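Side-chain contacts in hypothetical protein Cgl1923 (Corynebacterium glutamicum ATCC 13032, PDB 2P90), which is of unknown function but belongs to the PAC2 family, some relatives of which act as proteasome assembly chaperones: residues 9-14 / 124-129; 43-48 / 215-220; 118-123 / 184-189; 201-206 / 260-265. One frame throughout, in Å; residues are numbered along the deposited sequence.

Interaction 1 (9-14 / 124-129); sequences YELEYP and VDLVEK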
# COMPACT_ATOMS: atom_id res chain seq x y z
N TYR B 9 -19.87 0.52 -9.56
CA TYR B 9 -19.72 0.77 -10.99
C TYR B 9 -20.91 1.58 -11.52
O TYR B 9 -21.92 1.69 -10.86
CB TYR B 9 -19.64 -0.55 -11.78
CG TYR B 9 -20.87 -1.41 -11.64
CD1 TYR B 9 -20.95 -2.38 -10.64
CD2 TYR B 9 -21.98 -1.25 -12.49
CE1 TYR B 9 -22.09 -3.15 -10.46
CE2 TYR B 9 -23.14 -2.04 -12.33
CZ TYR B 9 -23.17 -2.99 -11.32
OH TYR B 9 -24.26 -3.78 -11.14
N GLU B 10 -20.76 2.07 -12.74
CA GLU B 10 -21.79 2.77 -13.46
C GLU B 10 -22.09 2.01 -14.77
O GLU B 10 -21.17 1.63 -15.49
CB GLU B 10 -21.30 4.20 -13.78
CG GLU B 10 -22.39 5.24 -13.96
CD GLU B 10 -23.37 5.25 -12.78
OE1 GLU B 10 -22.92 5.58 -11.64
OE2 GLU B 10 -24.58 4.91 -12.98
N LEU B 11 -23.35 1.76 -15.07
CA LEU B 11 -23.68 1.19 -16.38
C LEU B 11 -23.62 2.23 -17.46
O LEU B 11 -24.07 3.35 -17.30
CB LEU B 11 -25.02 0.46 -16.38
CG LEU B 11 -25.03 -0.90 -15.70
CD1 LEU B 11 -26.45 -1.38 -15.46
CD2 LEU B 11 -24.23 -1.93 -16.45
N GLU B 12 -23.03 1.85 -18.57
CA GLU B 12 -22.93 2.77 -19.68
C GLU B 12 -24.33 3.04 -20.30
O GLU B 12 -25.20 2.16 -20.39
CB GLU B 12 -21.92 2.22 -20.67
CG GLU B 12 -21.52 3.18 -21.75
CD GLU B 12 -20.46 4.20 -21.31
OE1 GLU B 12 -20.06 4.26 -20.09
OE2 GLU B 12 -20.04 4.95 -22.22
N TYR B 13 -24.54 4.29 -20.68
CA TYR B 13 -25.80 4.72 -21.27
C TYR B 13 -25.50 5.45 -22.58
O TYR B 13 -24.64 6.32 -22.59
CB TYR B 13 -26.54 5.64 -20.32
CG TYR B 13 -27.87 6.06 -20.87
CD1 TYR B 13 -29.04 5.37 -20.53
CD2 TYR B 13 -27.98 7.15 -21.76
CE1 TYR B 13 -30.26 5.73 -21.04
CE2 TYR B 13 -29.22 7.52 -22.28
CZ TYR B 13 -30.35 6.81 -21.91
OH TYR B 13 -31.58 7.17 -22.40
N PRO B 14 -26.18 5.07 -23.69
CA PRO B 14 -27.19 4.00 -23.77
C PRO B 14 -26.52 2.63 -23.75
O PRO B 14 -25.41 2.47 -24.29
CB PRO B 14 -27.90 4.25 -25.12
CG PRO B 14 -27.24 5.47 -25.73
CD PRO B 14 -25.93 5.66 -25.03
N VAL B 124 -20.58 -10.46 -9.58
CA VAL B 124 -21.62 -11.45 -9.71
C VAL B 124 -22.99 -10.88 -10.09
O VAL B 124 -23.67 -11.50 -10.87
CB VAL B 124 -21.68 -12.55 -8.60
CG1 VAL B 124 -20.33 -12.81 -7.98
CG2 VAL B 124 -22.69 -12.23 -7.57
N ASP B 125 -23.35 -9.68 -9.63
CA ASP B 125 -24.60 -9.08 -10.11
C ASP B 125 -24.55 -8.81 -11.61
O ASP B 125 -25.60 -8.81 -12.27
CB ASP B 125 -24.94 -7.75 -9.42
CG ASP B 125 -25.08 -7.87 -7.91
OD1 ASP B 125 -25.53 -8.94 -7.39
OD2 ASP B 125 -24.73 -6.85 -7.26
N LEU B 126 -23.35 -8.55 -12.13
CA LEU B 126 -23.21 -8.26 -13.55
C LEU B 126 -23.30 -9.54 -14.38
O LEU B 126 -23.93 -9.51 -15.46
CB LEU B 126 -21.93 -7.46 -13.86
CG LEU B 126 -21.93 -5.98 -13.47
CD1 LEU B 126 -20.51 -5.40 -13.55
CD2 LEU B 126 -22.90 -5.19 -14.33
N VAL B 127 -22.73 -10.65 -13.90
CA VAL B 127 -22.86 -11.91 -14.61
C VAL B 127 -24.32 -12.41 -14.68
O VAL B 127 -24.75 -12.95 -15.72
CB VAL B 127 -21.86 -13.06 -14.19
CG1 VAL B 127 -20.59 -12.54 -13.56
CG2 VAL B 127 -22.53 -14.20 -13.39
N GLU B 128 -25.06 -12.21 -13.58
CA GLU B 128 -26.50 -12.46 -13.60
C GLU B 128 -27.22 -11.53 -14.56
O GLU B 128 -27.97 -11.99 -15.43
CB GLU B 128 -27.10 -12.39 -12.19
CG GLU B 128 -27.25 -13.79 -11.58
CD GLU B 128 -26.75 -13.85 -10.14
OE1 GLU B 128 -26.80 -12.81 -9.43
OE2 GLU B 128 -26.31 -14.94 -9.72
N LYS B 129 -26.97 -10.23 -14.40
CA LYS B 129 -27.55 -9.22 -15.26
C LYS B 129 -27.43 -9.62 -16.74
O LYS B 129 -28.36 -9.46 -17.51
CB LYS B 129 -26.88 -7.87 -14.99
CG LYS B 129 -27.64 -6.64 -15.51
CD LYS B 129 -28.86 -6.37 -14.66
CE LYS B 129 -29.88 -5.45 -15.35
NZ LYS B 129 -30.83 -6.09 -16.33
O HOH W 1 -24.34 -4.59 -8.01
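Tyr9 lays one face of its ring on the side chain of Leu126, and this pair makes most of the contact. Methyl CD1 of Leu126 stands almost exactly over the middle of the ring, 4.1 Å from the centroid of Tyr9 and only 9° off the ring normal, a well-formed CH-pi interaction. The other methyl, CD2, reaches the far end of the same ring, with Leu126 CD2 lying 3.7 Å from Tyr9 CE2, so the forked leucine tip spreads across the aromatic surface. Leu11 adds a looser apolar touch, its CD2 being 4.1 Å from Leu126 CD2. The tyrosine gets there with CG set between its own backbone N and carbonyl carbon (chi1 61°), which swings the ring from the strand toward the helix. At its hydroxyl end a water lies between Tyr9 OH and the Asp125 carboxylate, but its modelled distance to the acid is too short to be trusted, and the bridge remains doubtful. Behind this first shell, strand 54-61 holds both sides: Glu10 pairs with Ser60 through backbone hydrogen bonds, Leu126 also packs on Phe61, and the rings of Tyr9 and Phe61 meet with their planes well inclined. The buried leucine lies against a partly exposed tyrosine, with Leu11 and Asp125 at the exposed margin. Strand 9-11 and segment 124-129 run nearly in the same direction, 19° apart with axes 12.0 Å from each other. The contact thus joins the outermost strand of the mixed sheet to helix 116-129, which packs on that sheet as in layered alpha/beta folds.

Interaction 2 (43-48 / 215-220); sequences ESSSSH and LKLLQS
Two helices of the layered alpha/beta fold, 41-52 and 211-225, pack against each other here; the axes of their segments 43-48 and 215-220 cross at -60° and come within 9.4 Å. A small residue, Ser45, lies where the segments are nearest. It faces Leu218, and the alpha carbons of these two residues are 6.4 Å apart. Methyl CD2 of Leu218 rests against the serine methylene, 3.8 Å from Ser45 CB, while the serine hydroxyl turns to the neighbouring leucine, with Ser45 OG 3.8 Å from Leu217 CD1. That hydroxyl is not left to the leucines: placed beside the backbone N (chi1 -64°), OG hydrogen-bonds back to the carbonyl of Ala41 one turn earlier, which lets a polar group sit in an apolar interface. One turn on, the His48 ring meets the remaining methyl of Leu218, CD1, at an oblique angle. Helix 211-225 follows strand 194-202 in the chain and leans on it through Leu217, which packs on Val199; on another side Leu234 of helix 232-250 touches both His48 and Leu218. Further along helix 211-225, Ser220 OG donates a 2.7 Å hydrogen bond to Lys216 O from above the carbonyl plane, with the Ser220 amide reaching that oxygen from the other face. Lys216 itself sends its ammonium group to a salt bridge with Asp165.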
# COMPACT_ATOMS: atom_id res chain seq x y z
N GLU B 43 -2.36 -8.67 -19.05
CA GLU B 43 -2.64 -7.37 -19.61
C GLU B 43 -2.49 -7.43 -21.15
O GLU B 43 -3.24 -6.77 -21.87
CB GLU B 43 -1.76 -6.31 -18.96
CG GLU B 43 -0.23 -6.68 -18.90
CD GLU B 43 0.31 -7.47 -17.60
OE1 GLU B 43 -0.26 -8.61 -17.23
OE2 GLU B 43 1.36 -6.92 -17.03
N SER B 44 -1.53 -8.22 -21.65
CA SER B 44 -1.37 -8.35 -23.11
C SER B 44 -2.56 -9.03 -23.80
O SER B 44 -2.93 -8.64 -24.88
CB SER B 44 -0.08 -9.05 -23.49
OG SER B 44 0.99 -8.20 -23.14
N SER B 45 -3.12 -10.02 -23.15
CA SER B 45 -4.28 -10.71 -23.66
C SER B 45 -5.44 -9.74 -23.87
O SER B 45 -6.02 -9.68 -24.95
CB SER B 45 -4.70 -11.81 -22.71
OG SER B 45 -3.68 -12.78 -22.63
N SER B 46 -5.77 -8.97 -22.83
CA SER B 46 -6.91 -8.07 -22.92
C SER B 46 -6.61 -6.91 -23.86
O SER B 46 -7.46 -6.53 -24.67
CB SER B 46 -7.39 -7.60 -21.53
OG SER B 46 -6.45 -6.77 -20.89
N SER B 47 -5.41 -6.37 -23.79
CA SER B 47 -5.12 -5.27 -24.68
C SER B 47 -5.00 -5.71 -26.16
O SER B 47 -5.35 -4.97 -27.05
CB SER B 47 -3.93 -4.43 -24.17
OG SER B 47 -2.72 -4.99 -24.62
N HIS B 48 -4.58 -6.94 -26.40
CA HIS B 48 -4.58 -7.47 -27.76
C HIS B 48 -6.00 -7.58 -28.38
O HIS B 48 -6.22 -7.17 -29.54
CB HIS B 48 -3.85 -8.82 -27.81
CG HIS B 48 -3.79 -9.41 -29.19
ND1 HIS B 48 -4.62 -10.43 -29.60
CD2 HIS B 48 -3.03 -9.08 -30.26
CE1 HIS B 48 -4.35 -10.73 -30.87
NE2 HIS B 48 -3.39 -9.92 -31.29
N LEU B 215 -0.46 -15.63 -26.19
CA LEU B 215 -0.98 -16.55 -27.22
C LEU B 215 -1.64 -17.79 -26.63
O LEU B 215 -2.78 -18.11 -26.94
CB LEU B 215 0.16 -16.97 -28.17
CG LEU B 215 -0.16 -17.72 -29.47
CD1 LEU B 215 -1.17 -16.98 -30.40
CD2 LEU B 215 1.11 -17.99 -30.24
N LYS B 216 -0.91 -18.46 -25.74
CA LYS B 216 -1.45 -19.62 -25.06
C LYS B 216 -2.74 -19.30 -24.29
O LYS B 216 -3.72 -20.04 -24.43
CB LYS B 216 -0.39 -20.26 -24.15
CG LYS B 216 -0.73 -21.68 -23.70
CD LYS B 216 -1.05 -22.58 -24.91
CE LYS B 216 -2.13 -23.61 -24.57
NZ LYS B 216 -1.57 -24.85 -23.96
N LEU B 217 -2.75 -18.23 -23.49
CA LEU B 217 -3.99 -17.85 -22.77
C LEU B 217 -5.13 -17.60 -23.76
O LEU B 217 -6.24 -18.06 -23.54
CB LEU B 217 -3.81 -16.63 -21.86
CG LEU B 217 -3.08 -16.74 -20.52
CD1 LEU B 217 -2.84 -15.34 -19.96
CD2 LEU B 217 -3.83 -17.62 -19.50
N LEU B 218 -4.85 -16.89 -24.84
CA LEU B 218 -5.88 -16.55 -25.79
C LEU B 218 -6.44 -17.79 -26.52
O LEU B 218 -7.67 -17.93 -26.67
CB LEU B 218 -5.39 -15.47 -26.75
CG LEU B 218 -5.22 -14.05 -26.18
CD1 LEU B 218 -4.83 -13.07 -27.27
CD2 LEU B 218 -6.52 -13.58 -25.49
N GLN B 219 -5.57 -18.70 -26.95
CA GLN B 219 -6.04 -19.91 -27.61
C GLN B 219 -6.77 -20.85 -26.64
O GLN B 219 -7.69 -21.56 -27.04
CB GLN B 219 -4.96 -20.58 -28.52
CG GLN B 219 -3.72 -21.17 -27.86
CD GLN B 219 -2.49 -21.24 -28.83
OE1 GLN B 219 -2.58 -20.92 -30.03
NE2 GLN B 219 -1.34 -21.64 -28.28
N SER B 220 -6.43 -20.79 -25.35
CA SER B 220 -7.20 -21.56 -24.36
C SER B 220 -8.63 -21.01 -24.23
O SER B 220 -9.58 -21.77 -24.06
CB SER B 220 -6.50 -21.56 -23.01
OG SER B 220 -5.17 -21.99 -23.15

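Interaction 3 (118-123 / 184-189); sequences DFSNAV and EKLLKD
The carboxamide of Asn121 is the flat group at this contact: the side chains of Asn121 and Leu186 cross at about a right angle, the amide oxygen OD1 of Asn121 coming within 3.4 Å of Leu186 CD2. A second flat group, the Phe119 ring, belongs to the same helix but turns to its sheet side: Val123 CG2 sits over one face, toward the rim and 3.8 Å above the plane, and Phe61 meets the ring edge-to-face. Across the contact, Leu186 CD2 also lies 3.5 Å from Ser120 OG, so this single methyl touches both polar side chains. It reaches them because CG of Leu186 is anti to the backbone N (chi1 -177°). Within helix 179-189, apart from the contact, Lys185 NZ makes a salt bridge to Asp189 OD2 at 2.8 Å, and Lys188 adds a long one. A second subunit, another copy of this protein, packs its Val83 on Glu184 and its Thr84 on Lys185. Between segments 118-123 and 184-189 the oxygens meet a methyl, so the join is van der Waals in character, while the Ser120 hydroxyl is satisfied within its own helix by the carbonyl of Trp116.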
# COMPACT_ATOMS: atom_id res chain seq x y z
N ASP B 118 -17.29 -6.11 -1.79
CA ASP B 118 -18.22 -5.38 -2.65
C ASP B 118 -17.92 -5.59 -4.13
O ASP B 118 -18.84 -5.69 -4.93
CB ASP B 118 -18.22 -3.89 -2.33
CG ASP B 118 -18.65 -3.57 -0.88
OD1 ASP B 118 -19.35 -4.39 -0.25
OD2 ASP B 118 -18.28 -2.49 -0.36
N PHE B 119 -16.64 -5.69 -4.48
CA PHE B 119 -16.23 -5.87 -5.87
C PHE B 119 -16.65 -7.22 -6.45
O PHE B 119 -17.21 -7.29 -7.54
CB PHE B 119 -14.70 -5.69 -6.03
CG PHE B 119 -14.22 -5.95 -7.42
CD1 PHE B 119 -14.49 -5.05 -8.45
CD2 PHE B 119 -13.48 -7.12 -7.71
CE1 PHE B 119 -14.06 -5.31 -9.76
CE2 PHE B 119 -13.06 -7.39 -9.01
CZ PHE B 119 -13.34 -6.50 -10.03
N SER B 120 -16.35 -8.30 -5.74
CA SER B 120 -16.73 -9.60 -6.22
C SER B 120 -18.27 -9.75 -6.22
O SER B 120 -18.82 -10.29 -7.17
CB SER B 120 -16.04 -10.65 -5.39
OG SER B 120 -16.65 -10.68 -4.14
N ASN B 121 -18.96 -9.18 -5.24
CA ASN B 121 -20.42 -9.08 -5.32
C ASN B 121 -20.96 -8.26 -6.50
O ASN B 121 -21.94 -8.65 -7.08
CB ASN B 121 -21.03 -8.65 -3.99
CG ASN B 121 -20.97 -9.77 -2.95
OD1 ASN B 121 -21.59 -10.82 -3.13
ND2 ASN B 121 -20.24 -9.55 -1.88
N ALA B 122 -20.35 -7.13 -6.83
CA ALA B 122 -20.77 -6.33 -7.96
C ALA B 122 -20.57 -7.10 -9.27
O ALA B 122 -21.39 -7.01 -10.22
CB ALA B 122 -20.00 -5.01 -7.99
N VAL B 123 -19.47 -7.86 -9.32
CA VAL B 123 -19.19 -8.65 -10.50
C VAL B 123 -20.21 -9.80 -10.68
O VAL B 123 -20.68 -10.05 -11.80
CB VAL B 123 -17.72 -9.10 -10.64
CG1 VAL B 123 -17.59 -10.01 -11.86
CG2 VAL B 123 -16.83 -7.87 -10.85
N GLU B 184 -13.92 -16.03 -7.88
CA GLU B 184 -14.04 -17.45 -8.22
C GLU B 184 -14.77 -18.19 -7.13
O GLU B 184 -15.76 -18.84 -7.41
CB GLU B 184 -12.69 -18.12 -8.44
CG GLU B 184 -12.03 -17.75 -9.74
CD GLU B 184 -10.92 -18.70 -10.07
OE1 GLU B 184 -11.22 -19.93 -10.18
OE2 GLU B 184 -9.77 -18.25 -10.23
N LYS B 185 -14.29 -18.07 -5.89
CA LYS B 185 -14.93 -18.73 -4.76
C LYS B 185 -16.40 -18.33 -4.59
O LYS B 185 -17.22 -19.17 -4.26
CB LYS B 185 -14.15 -18.51 -3.47
CG LYS B 185 -14.28 -19.70 -2.52
CD LYS B 185 -13.68 -19.42 -1.15
CE LYS B 185 -14.25 -20.40 -0.11
NZ LYS B 185 -15.74 -20.35 -0.04
N LEU B 186 -16.74 -17.07 -4.85
CA LEU B 186 -18.13 -16.63 -4.70
C LEU B 186 -19.07 -17.17 -5.82
O LEU B 186 -20.26 -17.44 -5.60
CB LEU B 186 -18.19 -15.11 -4.64
CG LEU B 186 -19.53 -14.41 -4.42
CD1 LEU B 186 -20.13 -14.74 -3.03
CD2 LEU B 186 -19.36 -12.91 -4.60
N LEU B 187 -18.52 -17.31 -7.02
CA LEU B 187 -19.26 -17.84 -8.17
C LEU B 187 -19.53 -19.30 -7.88
O LEU B 187 -20.68 -19.72 -7.91
CB LEU B 187 -18.50 -17.62 -9.49
CG LEU B 187 -18.59 -16.21 -10.09
CD1 LEU B 187 -17.51 -15.88 -11.12
CD2 LEU B 187 -19.98 -15.97 -10.68
N LYS B 188 -18.50 -20.06 -7.54
CA LYS B 188 -18.67 -21.43 -7.07
C LYS B 188 -19.78 -21.55 -5.99
O LYS B 188 -20.81 -22.20 -6.23
CB LYS B 188 -17.35 -22.01 -6.57
CG LYS B 188 -17.46 -23.40 -5.97
CD LYS B 188 -16.10 -23.88 -5.45
CE LYS B 188 -15.81 -23.33 -4.04
NZ LYS B 188 -16.09 -24.33 -2.93
N ASP B 189 -19.58 -20.89 -4.85
CA ASP B 189 -20.52 -20.93 -3.74
C ASP B 189 -21.94 -20.54 -4.15
O ASP B 189 -22.91 -20.94 -3.52
CB ASP B 189 -20.07 -19.99 -2.61
CG ASP B 189 -18.79 -20.45 -1.93
OD1 ASP B 189 -18.29 -21.55 -2.26
OD2 ASP B 189 -18.28 -19.70 -1.06

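Interaction 4 (201-206 / 260-265); sequences VPHYVS and GALEQQ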
# COMPACT_ATOMS: atom_id res chain seq x y z
N VAL B 201 5.18 -19.44 -17.24
CA VAL B 201 6.13 -18.64 -17.97
C VAL B 201 7.50 -18.92 -17.37
O VAL B 201 7.61 -18.98 -16.14
CB VAL B 201 5.76 -17.13 -17.83
CG1 VAL B 201 6.79 -16.21 -18.53
CG2 VAL B 201 4.30 -16.87 -18.31
N PRO B 202 8.55 -19.15 -18.21
CA PRO B 202 9.90 -19.37 -17.67
C PRO B 202 10.20 -18.26 -16.67
O PRO B 202 10.02 -17.11 -17.00
CB PRO B 202 10.80 -19.25 -18.91
CG PRO B 202 9.94 -19.62 -20.02
CD PRO B 202 8.55 -19.23 -19.69
N HIS B 203 10.62 -18.62 -15.47
CA HIS B 203 10.80 -17.63 -14.42
C HIS B 203 11.83 -16.59 -14.82
O HIS B 203 11.70 -15.42 -14.45
CB HIS B 203 11.18 -18.28 -13.07
CG HIS B 203 12.52 -18.93 -13.09
ND1 HIS B 203 12.77 -20.12 -13.75
CD2 HIS B 203 13.71 -18.54 -12.56
CE1 HIS B 203 14.05 -20.43 -13.62
NE2 HIS B 203 14.64 -19.50 -12.90
N TYR B 204 12.85 -17.00 -15.58
CA TYR B 204 14.00 -16.12 -15.82
C TYR B 204 13.71 -15.10 -16.91
O TYR B 204 14.53 -14.22 -17.20
CB TYR B 204 15.25 -16.95 -16.18
CG TYR B 204 15.03 -17.92 -17.32
CD1 TYR B 204 14.47 -19.19 -17.09
CD2 TYR B 204 15.38 -17.59 -18.63
CE1 TYR B 204 14.27 -20.09 -18.11
CE2 TYR B 204 15.16 -18.50 -19.68
CZ TYR B 204 14.61 -19.75 -19.41
OH TYR B 204 14.38 -20.67 -20.41
N VAL B 205 12.52 -15.22 -17.51
CA VAL B 205 12.05 -14.33 -18.56
C VAL B 205 10.75 -13.59 -18.17
O VAL B 205 10.17 -12.82 -18.96
CB VAL B 205 11.88 -15.16 -19.88
CG1 VAL B 205 10.43 -15.66 -20.05
CG2 VAL B 205 12.35 -14.34 -21.05
N SER B 206 10.31 -13.80 -16.92
CA SER B 206 9.00 -13.34 -16.44
C SER B 206 8.81 -11.82 -16.33
O SER B 206 7.67 -11.34 -16.42
CB SER B 206 8.68 -14.01 -15.09
OG SER B 206 7.89 -15.17 -15.29
N GLY B 260 18.72 -26.80 -20.36
CA GLY B 260 18.66 -28.26 -20.52
C GLY B 260 18.14 -29.01 -19.31
O GLY B 260 17.40 -29.99 -19.45
N ALA B 261 18.50 -28.57 -18.11
CA ALA B 261 17.94 -29.15 -16.88
C ALA B 261 16.41 -28.90 -16.73
O ALA B 261 15.68 -29.80 -16.31
CB ALA B 261 18.71 -28.65 -15.67
N LEU B 262 15.94 -27.72 -17.10
CA LEU B 262 14.49 -27.45 -17.16
C LEU B 262 13.78 -28.24 -18.26
O LEU B 262 12.60 -28.60 -18.12
CB LEU B 262 14.19 -25.95 -17.31
CG LEU B 262 14.66 -24.99 -16.20
CD1 LEU B 262 14.65 -23.49 -16.66
CD2 LEU B 262 13.85 -25.19 -14.91
N GLU B 263 14.50 -28.49 -19.36
CA GLU B 263 13.99 -29.29 -20.48
C GLU B 263 13.74 -30.72 -20.06
O GLU B 263 12.73 -31.32 -20.44
CB GLU B 263 14.98 -29.25 -21.64
CG GLU B 263 14.95 -27.93 -22.41
CD GLU B 263 16.01 -27.83 -23.52
OE1 GLU B 263 16.81 -28.80 -23.70
OE2 GLU B 263 16.04 -26.78 -24.20
N GLN B 264 14.67 -31.25 -19.25
CA GLN B 264 14.60 -32.62 -18.76
C GLN B 264 13.44 -32.76 -17.78
O GLN B 264 12.60 -33.65 -17.92
CB GLN B 264 15.93 -33.01 -18.09
CG GLN B 264 16.32 -34.47 -18.31
CD GLN B 264 17.63 -34.89 -17.61
OE1 GLN B 264 18.14 -34.19 -16.70
NE2 GLN B 264 18.17 -36.06 -18.02
N GLN B 265 13.41 -31.87 -16.80
CA GLN B 265 12.30 -31.73 -15.86
C GLN B 265 10.93 -31.70 -16.58
O GLN B 265 10.04 -32.49 -16.28
CB GLN B 265 12.53 -30.45 -15.06
CG GLN B 265 11.42 -30.03 -14.10
CD GLN B 265 11.87 -28.89 -13.17
OE1 GLN B 265 11.15 -27.89 -13.00
NE2 GLN B 265 13.07 -29.03 -12.57
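Leu262 reaches from the last modelled helix, 253-276, toward Tyr204 in a small contact that buries 85 Å² between the two segments. Its close part is a single methyl: Leu262 CD1 lies 3.7 Å from Tyr204 CE1, approaching the ring obliquely. The two side chains run alongside one another, pointing opposite ways. Between themselves the two aromatic groups of 201-206 are snug, Tyr204 CD1 lying 3.6 Å above one face of the His203 ring, toward its rim, while His203 CE1 lies in the plane of the tyrosine ring. Tyr204 has its CG between backbone N and carbonyl carbon (chi1 53°), and this turn directs the phenol to the helix. Both rings ride on a short 3-10 segment, 203-205, at the end of strand 194-202, where the sheet of the alpha/beta fold gives way to a turn; Val205 N bonds back to Pro202 O at 3.2 Å. Strand 134-143 and the loop after it also bond to this corner: the phenol hydroxyl of Tyr204 is hydrogen-bonded to His147, and His203 holds weakly to the carbonyl of Met143. Leu262 is buried and also packs on Thr144 of that loop, while Glu263 beside it hydrogen-bonds Thr148. The looser side is that of the imidazole: the same leucine methyl stands at its edge, with Leu262 CD1 4.4 Å from His203 CE1, and His203 remains exposed to solvent despite its part in the contact.

Interaction 2 is the core contact, its centre about 6 Å from the centre of the chain, whereas the centres of the other three lie 18 to 21 Å from it and those contacts are partly buried. Interactions 1 and 3 share helix 116-129 and touch directly: Val124 CG1 packs 3.5 Å from Leu186 CD2, and Tyr9 meets Ala122, so edge strand, helix 116-129 and helix 179-189 form one continuous patch. Interaction 4 lies across the chain centre from both. A leucine is central every time, but its partner changes with place: a tyrosine face at the sheet edge, a serine at the helix crossing, polar oxygens in interaction 3, and an obliquely met tyrosine against the last modelled helix.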